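PDB 4XSO: Alr3699 protein from Nostoc sp., which belongs to the GT-B superfamily of glycosyltransferases, built from two Rossmann-like domains. Local coordinates for residues 13-18 / 41-47; 99-105 / 121-127; 178-182 / 296-302; 216-222 / 247-251. All coordinates share one frame. Numbering follows the deposited sequence.

Contact 1: 13-18 / 41-47; sequences DQSGKP and FADGAFK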
# COMPACT_ATOMS: atom_id res chain seq x y z
N ASP A 13 -11.61 7.02 -7.94
CA ASP A 13 -11.83 8.40 -7.55
C ASP A 13 -12.18 8.47 -6.06
O ASP A 13 -13.03 7.76 -5.58
CB ASP A 13 -12.89 9.04 -8.45
CG ASP A 13 -13.03 10.55 -8.24
OD1 ASP A 13 -13.31 10.99 -7.09
OD2 ASP A 13 -12.94 11.32 -9.24
N GLN A 14 -11.51 9.36 -5.32
CA GLN A 14 -11.60 9.28 -3.85
C GLN A 14 -12.94 9.78 -3.31
O GLN A 14 -13.33 9.41 -2.21
CB GLN A 14 -10.47 10.06 -3.16
CG GLN A 14 -10.72 11.56 -3.15
CD GLN A 14 -9.40 12.36 -2.98
OE1 GLN A 14 -8.37 12.04 -3.55
NE2 GLN A 14 -9.45 13.39 -2.18
N SER A 15 -13.64 10.58 -4.07
CA SER A 15 -14.83 11.25 -3.56
C SER A 15 -16.21 10.65 -3.90
O SER A 15 -16.46 10.23 -5.03
CB SER A 15 -14.83 12.71 -4.02
OG SER A 15 -15.78 13.45 -3.28
N GLY A 16 -17.09 10.67 -2.89
CA GLY A 16 -18.53 10.49 -3.03
C GLY A 16 -19.33 11.71 -3.53
O GLY A 16 -20.53 11.58 -3.79
N LYS A 17 -18.67 12.85 -3.73
CA LYS A 17 -19.34 14.11 -4.09
C LYS A 17 -18.99 14.59 -5.49
O LYS A 17 -17.82 14.52 -5.92
CB LYS A 17 -18.94 15.20 -3.09
CG LYS A 17 -19.54 15.01 -1.71
CD LYS A 17 -19.14 16.15 -0.77
CE LYS A 17 -17.76 15.90 -0.20
NZ LYS A 17 -17.75 14.69 0.69
N PRO A 18 -19.99 15.09 -6.21
CA PRO A 18 -19.67 15.46 -7.59
C PRO A 18 -18.92 16.81 -7.75
O PRO A 18 -19.48 17.77 -8.27
CB PRO A 18 -21.06 15.51 -8.25
CG PRO A 18 -22.00 15.85 -7.10
CD PRO A 18 -21.46 15.04 -5.97
N PHE A 41 -13.94 5.81 -3.15
CA PHE A 41 -13.53 5.55 -1.77
C PHE A 41 -14.56 6.03 -0.73
O PHE A 41 -14.40 5.77 0.43
CB PHE A 41 -12.15 6.18 -1.50
CG PHE A 41 -11.02 5.60 -2.33
CD1 PHE A 41 -11.17 4.45 -3.10
CD2 PHE A 41 -9.77 6.21 -2.29
CE1 PHE A 41 -10.10 3.95 -3.83
CE2 PHE A 41 -8.72 5.72 -3.02
CZ PHE A 41 -8.88 4.59 -3.80
N ALA A 42 -15.58 6.74 -1.16
CA ALA A 42 -16.69 7.17 -0.28
C ALA A 42 -17.97 7.06 -1.09
O ALA A 42 -17.97 7.35 -2.30
CB ALA A 42 -16.51 8.63 0.15
N ASP A 43 -19.05 6.68 -0.41
CA ASP A 43 -20.41 6.76 -0.93
C ASP A 43 -20.87 8.21 -0.89
O ASP A 43 -20.28 9.01 -0.18
CB ASP A 43 -21.38 5.89 -0.12
CG ASP A 43 -22.62 5.47 -0.92
OD1 ASP A 43 -22.85 5.97 -2.05
OD2 ASP A 43 -23.34 4.60 -0.44
N GLY A 44 -21.89 8.53 -1.68
CA GLY A 44 -22.39 9.89 -1.80
C GLY A 44 -23.22 10.09 -3.05
O GLY A 44 -23.57 9.13 -3.74
N ALA A 45 -23.50 11.36 -3.36
CA ALA A 45 -24.26 11.75 -4.54
C ALA A 45 -23.58 11.39 -5.87
O ALA A 45 -24.25 11.32 -6.90
CB ALA A 45 -24.51 13.24 -4.51
N PHE A 46 -22.26 11.18 -5.86
CA PHE A 46 -21.55 10.93 -7.10
C PHE A 46 -21.85 9.53 -7.63
O PHE A 46 -21.89 9.31 -8.83
CB PHE A 46 -20.06 11.15 -6.91
CG PHE A 46 -19.26 11.01 -8.17
CD1 PHE A 46 -19.77 11.40 -9.39
CD2 PHE A 46 -18.00 10.44 -8.14
CE1 PHE A 46 -19.03 11.23 -10.54
CE2 PHE A 46 -17.26 10.27 -9.30
CZ PHE A 46 -17.79 10.67 -10.51
N LYS A 47 -22.02 8.61 -6.70
CA LYS A 47 -22.37 7.26 -6.94
C LYS A 47 -23.69 7.22 -7.66
O LYS A 47 -23.85 6.54 -8.70
CB LYS A 47 -22.50 6.52 -5.61
CG LYS A 47 -22.85 5.04 -5.86
CD LYS A 47 -22.75 4.24 -4.61
CE LYS A 47 -22.82 2.75 -4.86
NZ LYS A 47 -24.18 2.22 -4.60

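Contact 2: 99-105 / 121-127; sequences LIYANTQ and PLVYHLH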
# COMPACT_ATOMS: atom_id res chain seq x y z
N LEU A 99 -6.33 -1.66 -17.18
CA LEU A 99 -5.75 -0.40 -16.94
C LEU A 99 -6.44 0.27 -15.73
O LEU A 99 -7.66 0.14 -15.55
CB LEU A 99 -5.97 0.46 -18.20
CG LEU A 99 -5.28 1.86 -18.08
CD1 LEU A 99 -4.54 2.23 -19.33
CD2 LEU A 99 -6.25 2.99 -17.74
N ILE A 100 -5.67 0.99 -14.94
CA ILE A 100 -6.16 1.68 -13.78
C ILE A 100 -6.03 3.16 -14.08
O ILE A 100 -4.92 3.62 -14.46
CB ILE A 100 -5.34 1.35 -12.51
CG1 ILE A 100 -5.38 -0.13 -12.18
CG2 ILE A 100 -5.82 2.10 -11.32
CD1 ILE A 100 -4.29 -0.44 -11.14
N TYR A 101 -7.15 3.90 -13.91
CA TYR A 101 -7.18 5.32 -14.28
C TYR A 101 -7.59 6.10 -13.04
O TYR A 101 -8.76 6.10 -12.65
CB TYR A 101 -8.14 5.49 -15.47
CG TYR A 101 -8.19 6.78 -16.19
CD1 TYR A 101 -8.67 7.93 -15.59
CD2 TYR A 101 -7.91 6.82 -17.55
CE1 TYR A 101 -8.83 9.11 -16.31
CE2 TYR A 101 -8.05 8.00 -18.29
CZ TYR A 101 -8.50 9.13 -17.68
OH TYR A 101 -8.64 10.29 -18.41
N ALA A 102 -6.58 6.65 -12.38
CA ALA A 102 -6.75 7.39 -11.11
C ALA A 102 -7.04 8.85 -11.40
O ALA A 102 -6.26 9.53 -12.09
CB ALA A 102 -5.51 7.25 -10.26
N ASN A 103 -8.14 9.32 -10.81
CA ASN A 103 -8.70 10.61 -11.10
C ASN A 103 -8.54 11.67 -9.98
O ASN A 103 -8.95 12.81 -10.14
CB ASN A 103 -10.16 10.43 -11.51
CG ASN A 103 -10.67 11.58 -12.38
OD1 ASN A 103 -10.13 11.83 -13.41
ND2 ASN A 103 -11.75 12.24 -11.95
N THR A 104 -7.94 11.29 -8.87
CA THR A 104 -7.76 12.17 -7.72
C THR A 104 -6.54 11.68 -7.00
O THR A 104 -5.97 10.61 -7.35
CB THR A 104 -8.95 12.16 -6.72
OG1 THR A 104 -8.98 10.91 -6.00
CG2 THR A 104 -10.26 12.43 -7.40
N GLN A 105 -6.05 12.49 -6.04
CA GLN A 105 -4.78 12.16 -5.35
C GLN A 105 -4.72 10.89 -4.55
O GLN A 105 -3.77 10.12 -4.65
CB GLN A 105 -4.35 13.27 -4.40
CG GLN A 105 -3.60 14.38 -5.05
CD GLN A 105 -3.12 15.43 -4.04
OE1 GLN A 105 -3.54 16.60 -4.10
NE2 GLN A 105 -2.25 15.02 -3.11
N PRO A 121 -1.05 -1.34 -16.10
CA PRO A 121 -0.59 0.06 -16.20
C PRO A 121 -1.54 1.07 -15.49
O PRO A 121 -2.69 0.78 -15.23
CB PRO A 121 -0.56 0.33 -17.69
CG PRO A 121 -1.45 -0.76 -18.31
CD PRO A 121 -1.40 -1.94 -17.39
N LEU A 122 -1.01 2.24 -15.20
CA LEU A 122 -1.68 3.26 -14.46
C LEU A 122 -1.57 4.57 -15.24
O LEU A 122 -0.49 4.96 -15.74
CB LEU A 122 -1.00 3.40 -13.13
CG LEU A 122 -1.34 4.60 -12.26
CD1 LEU A 122 -2.73 4.40 -11.70
CD2 LEU A 122 -0.29 4.83 -11.12
N VAL A 123 -2.70 5.24 -15.28
CA VAL A 123 -2.85 6.60 -15.77
C VAL A 123 -3.36 7.40 -14.61
O VAL A 123 -4.24 6.98 -13.89
CB VAL A 123 -3.91 6.70 -16.89
CG1 VAL A 123 -4.06 8.17 -17.25
CG2 VAL A 123 -3.50 5.88 -18.14
N TYR A 124 -2.75 8.55 -14.40
CA TYR A 124 -3.18 9.52 -13.47
C TYR A 124 -3.72 10.74 -14.26
O TYR A 124 -3.01 11.32 -15.04
CB TYR A 124 -1.97 9.97 -12.66
CG TYR A 124 -2.17 11.06 -11.61
CD1 TYR A 124 -3.35 11.24 -10.98
CD2 TYR A 124 -1.08 11.87 -11.21
CE1 TYR A 124 -3.50 12.20 -10.00
CE2 TYR A 124 -1.21 12.84 -10.24
CZ TYR A 124 -2.43 12.99 -9.63
OH TYR A 124 -2.60 13.90 -8.62
N HIS A 125 -4.97 11.10 -14.04
CA HIS A 125 -5.55 12.33 -14.57
C HIS A 125 -5.60 13.35 -13.51
O HIS A 125 -6.28 13.15 -12.52
CB HIS A 125 -6.96 12.05 -15.03
CG HIS A 125 -7.49 13.11 -15.91
ND1 HIS A 125 -8.30 12.82 -16.97
CD2 HIS A 125 -7.32 14.46 -15.91
CE1 HIS A 125 -8.64 13.94 -17.58
NE2 HIS A 125 -8.07 14.95 -16.95
N LEU A 126 -4.76 14.37 -13.70
CA LEU A 126 -4.47 15.36 -12.72
C LEU A 126 -5.45 16.50 -12.97
O LEU A 126 -5.39 17.18 -14.03
CB LEU A 126 -3.03 15.82 -12.96
CG LEU A 126 -2.47 16.96 -12.09
CD1 LEU A 126 -2.43 16.60 -10.61
CD2 LEU A 126 -1.08 17.34 -12.54
N HIS A 127 -6.36 16.71 -12.04
CA HIS A 127 -7.31 17.77 -12.15
C HIS A 127 -6.99 18.93 -11.19
O HIS A 127 -7.72 19.93 -11.20
CB HIS A 127 -8.72 17.29 -11.82
CG HIS A 127 -9.25 16.24 -12.75
ND1 HIS A 127 -9.82 16.55 -13.95
CD2 HIS A 127 -9.32 14.89 -12.63
CE1 HIS A 127 -10.22 15.45 -14.56
NE2 HIS A 127 -9.95 14.43 -13.77
O HOH W 1 -6.80 14.61 -10.16

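Contact 3: 178-182 / 296-302; sequences IYNGF and FGRVIVE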
# COMPACT_ATOMS: atom_id res chain seq x y z
N ILE A 178 -4.84 17.52 -21.62
CA ILE A 178 -6.11 17.24 -22.34
C ILE A 178 -7.16 17.98 -21.55
O ILE A 178 -7.35 17.76 -20.38
CB ILE A 178 -6.48 15.76 -22.42
CG1 ILE A 178 -5.42 14.96 -23.15
CG2 ILE A 178 -7.82 15.57 -23.15
CD1 ILE A 178 -5.77 13.50 -23.23
N TYR A 179 -7.84 18.92 -22.23
CA TYR A 179 -8.79 19.83 -21.59
C TYR A 179 -10.09 19.02 -21.33
O TYR A 179 -10.29 17.99 -21.90
CB TYR A 179 -9.00 21.01 -22.55
CG TYR A 179 -7.80 21.96 -22.68
CD1 TYR A 179 -7.27 22.57 -21.53
CD2 TYR A 179 -7.28 22.36 -23.92
CE1 TYR A 179 -6.20 23.47 -21.59
CE2 TYR A 179 -6.19 23.30 -23.97
CZ TYR A 179 -5.66 23.85 -22.80
OH TYR A 179 -4.56 24.79 -22.75
N ASN A 180 -10.95 19.52 -20.44
CA ASN A 180 -12.31 19.04 -20.23
C ASN A 180 -13.13 19.20 -21.54
O ASN A 180 -12.93 20.13 -22.35
CB ASN A 180 -12.99 19.84 -19.11
CG ASN A 180 -12.48 19.53 -17.70
OD1 ASN A 180 -11.35 19.06 -17.48
ND2 ASN A 180 -13.27 19.90 -16.74
N GLY A 181 -14.00 18.25 -21.78
CA GLY A 181 -14.84 18.31 -23.01
C GLY A 181 -16.29 18.59 -22.60
O GLY A 181 -16.66 18.29 -21.49
N PHE A 182 -17.06 19.12 -23.54
CA PHE A 182 -18.45 19.52 -23.37
C PHE A 182 -19.28 19.17 -24.61
O PHE A 182 -18.82 19.33 -25.72
CB PHE A 182 -18.51 21.05 -23.16
CG PHE A 182 -17.73 21.49 -21.97
CD1 PHE A 182 -16.36 21.69 -22.07
CD2 PHE A 182 -18.38 21.70 -20.73
CE1 PHE A 182 -15.60 22.02 -20.93
CE2 PHE A 182 -17.64 22.10 -19.65
CZ PHE A 182 -16.24 22.27 -19.76
N PHE A 296 -8.88 24.73 -14.25
CA PHE A 296 -9.65 24.83 -15.48
C PHE A 296 -11.05 25.40 -15.14
O PHE A 296 -11.86 24.74 -14.47
CB PHE A 296 -9.93 23.41 -16.01
CG PHE A 296 -10.63 23.39 -17.34
CD1 PHE A 296 -12.00 23.48 -17.45
CD2 PHE A 296 -9.87 23.26 -18.53
CE1 PHE A 296 -12.62 23.43 -18.71
CE2 PHE A 296 -10.50 23.21 -19.78
CZ PHE A 296 -11.86 23.30 -19.85
N GLY A 297 -11.41 26.56 -15.57
CA GLY A 297 -12.76 27.01 -15.17
C GLY A 297 -13.86 26.46 -16.06
O GLY A 297 -14.05 27.00 -17.17
N ARG A 298 -14.59 25.42 -15.62
CA ARG A 298 -15.66 24.85 -16.49
C ARG A 298 -16.63 25.97 -16.88
O ARG A 298 -17.05 26.13 -18.03
CB ARG A 298 -16.39 23.67 -15.81
CG ARG A 298 -15.50 22.42 -15.65
CD ARG A 298 -16.17 21.26 -14.88
NE ARG A 298 -17.37 20.76 -15.55
CZ ARG A 298 -17.38 19.95 -16.62
NH1 ARG A 298 -16.26 19.44 -17.13
NH2 ARG A 298 -18.54 19.61 -17.18
N VAL A 299 -16.95 26.84 -15.93
CA VAL A 299 -17.92 27.91 -16.16
C VAL A 299 -17.53 28.89 -17.26
O VAL A 299 -18.38 29.44 -17.98
CB VAL A 299 -18.16 28.71 -14.84
CG1 VAL A 299 -18.88 30.00 -15.10
CG2 VAL A 299 -18.98 27.83 -13.90
N ILE A 300 -16.24 29.12 -17.36
CA ILE A 300 -15.71 30.03 -18.35
C ILE A 300 -15.97 29.35 -19.71
O ILE A 300 -16.53 29.93 -20.58
CB ILE A 300 -14.22 30.24 -18.14
CG1 ILE A 300 -13.96 30.93 -16.78
CG2 ILE A 300 -13.63 31.03 -19.29
CD1 ILE A 300 -12.45 30.99 -16.44
N VAL A 301 -15.54 28.13 -19.89
CA VAL A 301 -15.88 27.40 -21.15
C VAL A 301 -17.37 27.31 -21.44
O VAL A 301 -17.79 27.48 -22.56
CB VAL A 301 -15.24 26.01 -21.19
CG1 VAL A 301 -15.63 25.26 -22.49
CG2 VAL A 301 -13.75 26.14 -21.10
N GLU A 302 -18.18 27.11 -20.42
CA GLU A 302 -19.62 27.00 -20.63
C GLU A 302 -20.20 28.29 -21.14
O GLU A 302 -20.98 28.29 -22.07
CB GLU A 302 -20.33 26.51 -19.37
CG GLU A 302 -19.99 25.05 -19.19
CD GLU A 302 -20.58 24.43 -17.95
OE1 GLU A 302 -20.41 25.02 -16.86
OE2 GLU A 302 -21.16 23.32 -18.09
O HOH W 2 -15.91 17.22 -19.08

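Contact 4: 216-222 / 247-251; sequences SPWKGQH and EQDYV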
# COMPACT_ATOMS: atom_id res chain seq x y z
N SER A 216 -18.90 30.71 -1.88
CA SER A 216 -17.64 30.37 -1.19
C SER A 216 -16.61 31.53 -1.28
O SER A 216 -16.65 32.33 -2.21
CB SER A 216 -17.13 29.06 -1.74
OG SER A 216 -15.92 28.76 -1.13
N PRO A 217 -15.83 31.91 -0.40
CA PRO A 217 -14.96 33.10 -0.54
C PRO A 217 -13.96 32.96 -1.68
O PRO A 217 -13.66 33.93 -2.36
CB PRO A 217 -14.20 33.18 0.80
CG PRO A 217 -14.93 32.27 1.74
CD PRO A 217 -15.82 31.34 0.97
N TRP A 218 -13.49 31.74 -1.90
CA TRP A 218 -12.54 31.46 -2.97
C TRP A 218 -13.20 31.79 -4.33
O TRP A 218 -12.49 32.18 -5.27
CB TRP A 218 -12.09 29.98 -2.99
CG TRP A 218 -11.13 29.52 -1.92
CD1 TRP A 218 -10.77 30.18 -0.78
CD2 TRP A 218 -10.46 28.23 -1.87
NE1 TRP A 218 -9.89 29.40 -0.04
CE2 TRP A 218 -9.69 28.21 -0.69
CE3 TRP A 218 -10.42 27.10 -2.73
CZ2 TRP A 218 -8.88 27.09 -0.34
CZ3 TRP A 218 -9.62 25.99 -2.37
CH2 TRP A 218 -8.87 26.00 -1.19
N LYS A 219 -14.53 31.60 -4.43
CA LYS A 219 -15.24 31.86 -5.69
C LYS A 219 -15.54 33.33 -5.97
O LYS A 219 -15.96 33.68 -7.09
CB LYS A 219 -16.50 31.01 -5.81
CG LYS A 219 -16.18 29.49 -5.80
CD LYS A 219 -15.43 29.11 -7.07
CE LYS A 219 -15.09 27.64 -7.18
NZ LYS A 219 -16.16 26.96 -7.97
N GLY A 220 -15.38 34.20 -4.98
CA GLY A 220 -15.33 35.64 -5.20
C GLY A 220 -16.60 36.40 -5.56
O GLY A 220 -16.58 37.44 -6.21
N GLN A 221 -17.72 35.94 -5.08
CA GLN A 221 -18.97 36.69 -5.30
C GLN A 221 -18.89 38.10 -4.73
O GLN A 221 -19.47 39.01 -5.30
CB GLN A 221 -20.17 35.97 -4.67
CG GLN A 221 -20.67 34.78 -5.46
CD GLN A 221 -19.98 33.48 -5.08
OE1 GLN A 221 -19.09 33.46 -4.23
NE2 GLN A 221 -20.40 32.37 -5.71
N HIS A 222 -18.15 38.30 -3.64
CA HIS A 222 -18.01 39.63 -3.02
C HIS A 222 -17.28 40.64 -3.91
O HIS A 222 -17.52 41.84 -3.85
CB HIS A 222 -17.33 39.52 -1.62
CG HIS A 222 -15.90 39.06 -1.67
ND1 HIS A 222 -15.55 37.74 -1.87
CD2 HIS A 222 -14.74 39.76 -1.61
CE1 HIS A 222 -14.23 37.64 -1.91
NE2 HIS A 222 -13.72 38.86 -1.79
N GLU A 247 -19.48 27.00 4.65
CA GLU A 247 -19.31 28.46 4.43
C GLU A 247 -20.57 29.25 4.72
O GLU A 247 -20.91 30.20 3.97
CB GLU A 247 -18.85 28.77 3.01
CG GLU A 247 -17.50 28.16 2.68
CD GLU A 247 -16.35 28.71 3.53
OE1 GLU A 247 -16.50 29.76 4.20
OE2 GLU A 247 -15.28 28.07 3.51
N GLN A 248 -21.23 28.93 5.83
CA GLN A 248 -22.31 29.82 6.31
C GLN A 248 -21.92 31.25 6.66
O GLN A 248 -22.65 32.17 6.31
CB GLN A 248 -23.06 29.14 7.44
CG GLN A 248 -23.91 28.01 6.87
CD GLN A 248 -24.70 28.44 5.61
OE1 GLN A 248 -24.54 27.85 4.51
NE2 GLN A 248 -25.55 29.47 5.77
N ASP A 249 -20.79 31.49 7.32
CA ASP A 249 -20.38 32.91 7.57
C ASP A 249 -20.24 33.78 6.31
O ASP A 249 -20.39 35.02 6.37
CB ASP A 249 -18.98 32.98 8.24
CG ASP A 249 -18.93 32.31 9.59
OD1 ASP A 249 -19.90 31.64 9.96
OD2 ASP A 249 -17.89 32.47 10.28
N TYR A 250 -19.88 33.14 5.18
CA TYR A 250 -19.71 33.88 3.91
C TYR A 250 -21.03 34.35 3.34
O TYR A 250 -21.16 35.46 2.87
CB TYR A 250 -19.03 33.02 2.85
CG TYR A 250 -18.65 33.77 1.59
CD1 TYR A 250 -17.73 34.81 1.64
CD2 TYR A 250 -19.18 33.41 0.35
CE1 TYR A 250 -17.34 35.48 0.48
CE2 TYR A 250 -18.82 34.10 -0.83
CZ TYR A 250 -17.92 35.15 -0.76
OH TYR A 250 -17.50 35.86 -1.89
N VAL A 251 -22.01 33.48 3.33
CA VAL A 251 -23.32 33.88 2.85
C VAL A 251 -23.92 35.04 3.63
O VAL A 251 -24.38 36.02 3.04
CB VAL A 251 -24.26 32.68 2.86
CG1 VAL A 251 -25.69 33.15 2.67
CG2 VAL A 251 -23.81 31.72 1.76

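Contact 1: 13-18 / 41-47
The Phe46 side chain reaches across to the loop 13-18 and lies along its backbone. Ser15 O sits at the edge of the ring, 3.5 Å from Phe46 CD2, and the Asp13 carboxylate is more distant, with CG 4.4 Å from Phe46 CE2. Pro18 CD completes the patch, 3.8 Å from Ala45 CB and 4.2 Å from Phe46 CB. Beneath this the two backbones come very close: the CA atoms of Gly16 and Gly44 are 4.1 Å apart. A CB on Gly16 would run into Asp43 O, and one on Gly44 into Gly16 O, so this approach needs glycine on both sides. Two backbone hydrogen bonds hold the loops together, Phe41 N to Asp13 O (3.2 Å) and Phe46 N to Gly16 O (2.7 Å). The second satisfies an amide in the first turn of helix 45-52, just after its N-cap Gly44. Loop 13-18 is shaped from within by an Asx turn (Ser15 N to Asp13 OD1, 3.1 Å) and an ST turn (Lys17 N to Ser15 OG, 3.0 Å). Both segments follow neighbouring strands of the first domain's sheet, 9-13 and 36-40. Phe41 also packs on Leu83 of the second subunit, while Gln14 OE1 turns away to Thr104 and Lys106. With backbone bonds at two points and no salt bridge between the segments, the fit depends on main-chain shape more than on charge.

Contact 2: 99-105 / 121-127
Backbone bonding sets the frame: strands 99-102 and 122-126 run parallel, their axes 4.7 Å apart at closest and their directions 17° away from exactly parallel. Ile100 N donates to Pro121 O (3.0 Å) and Val123 N to Ile100 O (2.9 Å); then Ala102 N donates to Val123 O and His125 N to Ala102 O, each at 2.8 Å. Apolar packing occupies both faces. With Ile100 and Ala102, the Leu122 methyl CD1 lies 3.9 Å from Ile100 CG2 and 4.2 Å from Ala102 CB. Across the sheet, Val123 CG1 sits over a face of the Tyr101 ring, and Val123 CG2 is 4.0 Å from Leu99 CD1. Polar side chains gather at the C-terminal ends. Tyr101 OH and His125 ND1 share a hydrogen bond of 2.9 Å, and His127 NE2 donates to Asn103 OD1 at 2.6 Å. One water donates to Asn103 O and His125 O (both 2.8 Å) and accepts from His127 N (2.9 Å), bridging the strands where they diverge. His127 ND1 binds a glycerol, probably from the crystallisation liquor. Helix 105-118 connects the strands, making this a beta-alpha-beta crossover in the Rossmann-like first domain of a GT-B fold.

Contact 3: 178-182 / 296-302
A ring from the interdomain loop 178-182 and one from the second domain fit into each other's surroundings here. Phe182 fills a hollow at the start of helix 298-305. Val301 CG1 lies over one face of its ring, 4.0 Å from the centroid in a CH-pi contact. Phe296 CE1 meets its edge 3.9 Å from Phe182 CZ, and the Glu302 methylene CG is 3.8 Å from Phe182 CE2. The Arg298 guanidinium closes this side, with Phe182 CE2 over its flat face and 3.6 Å from NH2. In return Phe296 is the bump that enters the loop 178-182: Asn180 CB rests on its face, 3.9 Å from the ring centroid, while Tyr179 CD1 approaches its rim, 3.7 Å from CE2. A water fills the remaining gap, donating to Gly181 O (2.7 Å) and accepting from Arg298 NH1 (3.0 Å). The joint is widened by Phe368, which pairs edge-to-face with Tyr179 and bonds through its backbone to Phe182; helix 370-382 then packs on Ile178. Glu302, whose carboxylate binds Tyr187 OH, matches in sequence the second glutamate of the EX7E signature of several GT-B families. A glycerol, probably from the crystallisation liquor, lies about 3 Å from the Asn180 side chain (nearest atoms). The chemistry is mostly apolar and aromatic, with a single water bridge, consistent with an interface held by ring packing where the domains of GT-B proteins meet.

Contact 4: 216-222 / 247-251
This is a side-chain contact within the second domain, joining the loop after strand 207-212 to the beginning of helix 248-260, which follows the adjacent strand 235-240. Tyr250 provides most of it; Glu247 adds a smaller contact. Pro217 lies on the face of the Tyr250 ring, with CD 4.0 Å from the centroid in a CH-pi contact, and Pro217 CA is 3.5 Å from Tyr250 CE1. Ser216 O comes within 3.1 Å of Tyr250 CE2. At the ring's tip, Tyr250 OH and His222 ND1 are hydrogen-bonded at 2.7 Å, and Gln221 OE1 reaches the ring edge, 3.5 Å from CE2, while Gln221 NE2 is hydrogen-bonded to Arg214 O. The loop is brought round by a type I turn from Pro217 to Gly220, whose positive phi suits glycine at the N-cap of helix 221-228. Thr289 OG1 hydrogen-bonds to Gly220 O and Thr291 OG1 to Trp218 O. Tyr250 is apolar against the proline and polar towards the histidine, so the one side chain links the starts of helices 221-228 and 248-260.

Contacts 1 and 2 share the first domain's parallel sheet and touch, their centres 16 Å apart: Asp13 OD2 meets Asn103 ND2 at 3.1 Å and Gln14 OE1 meets Thr104 OG1 at 2.8 Å, both probable hydrogen bonds. Contact 4 lies in the second domain, beyond the ends of its sheet strands, where its loop 216-222 follows strand 207-212 much as loop 13-18 follows strand 9-13. The centre of contact 3 is about 19 Å from that of contact 2 and 22 Å from that of contact 4. Along the chain come 1, 2, then 3, with contact 4 between the halves of 3. Contact 3 thus links the domains that hold the two sheets, as in the GT-B architecture.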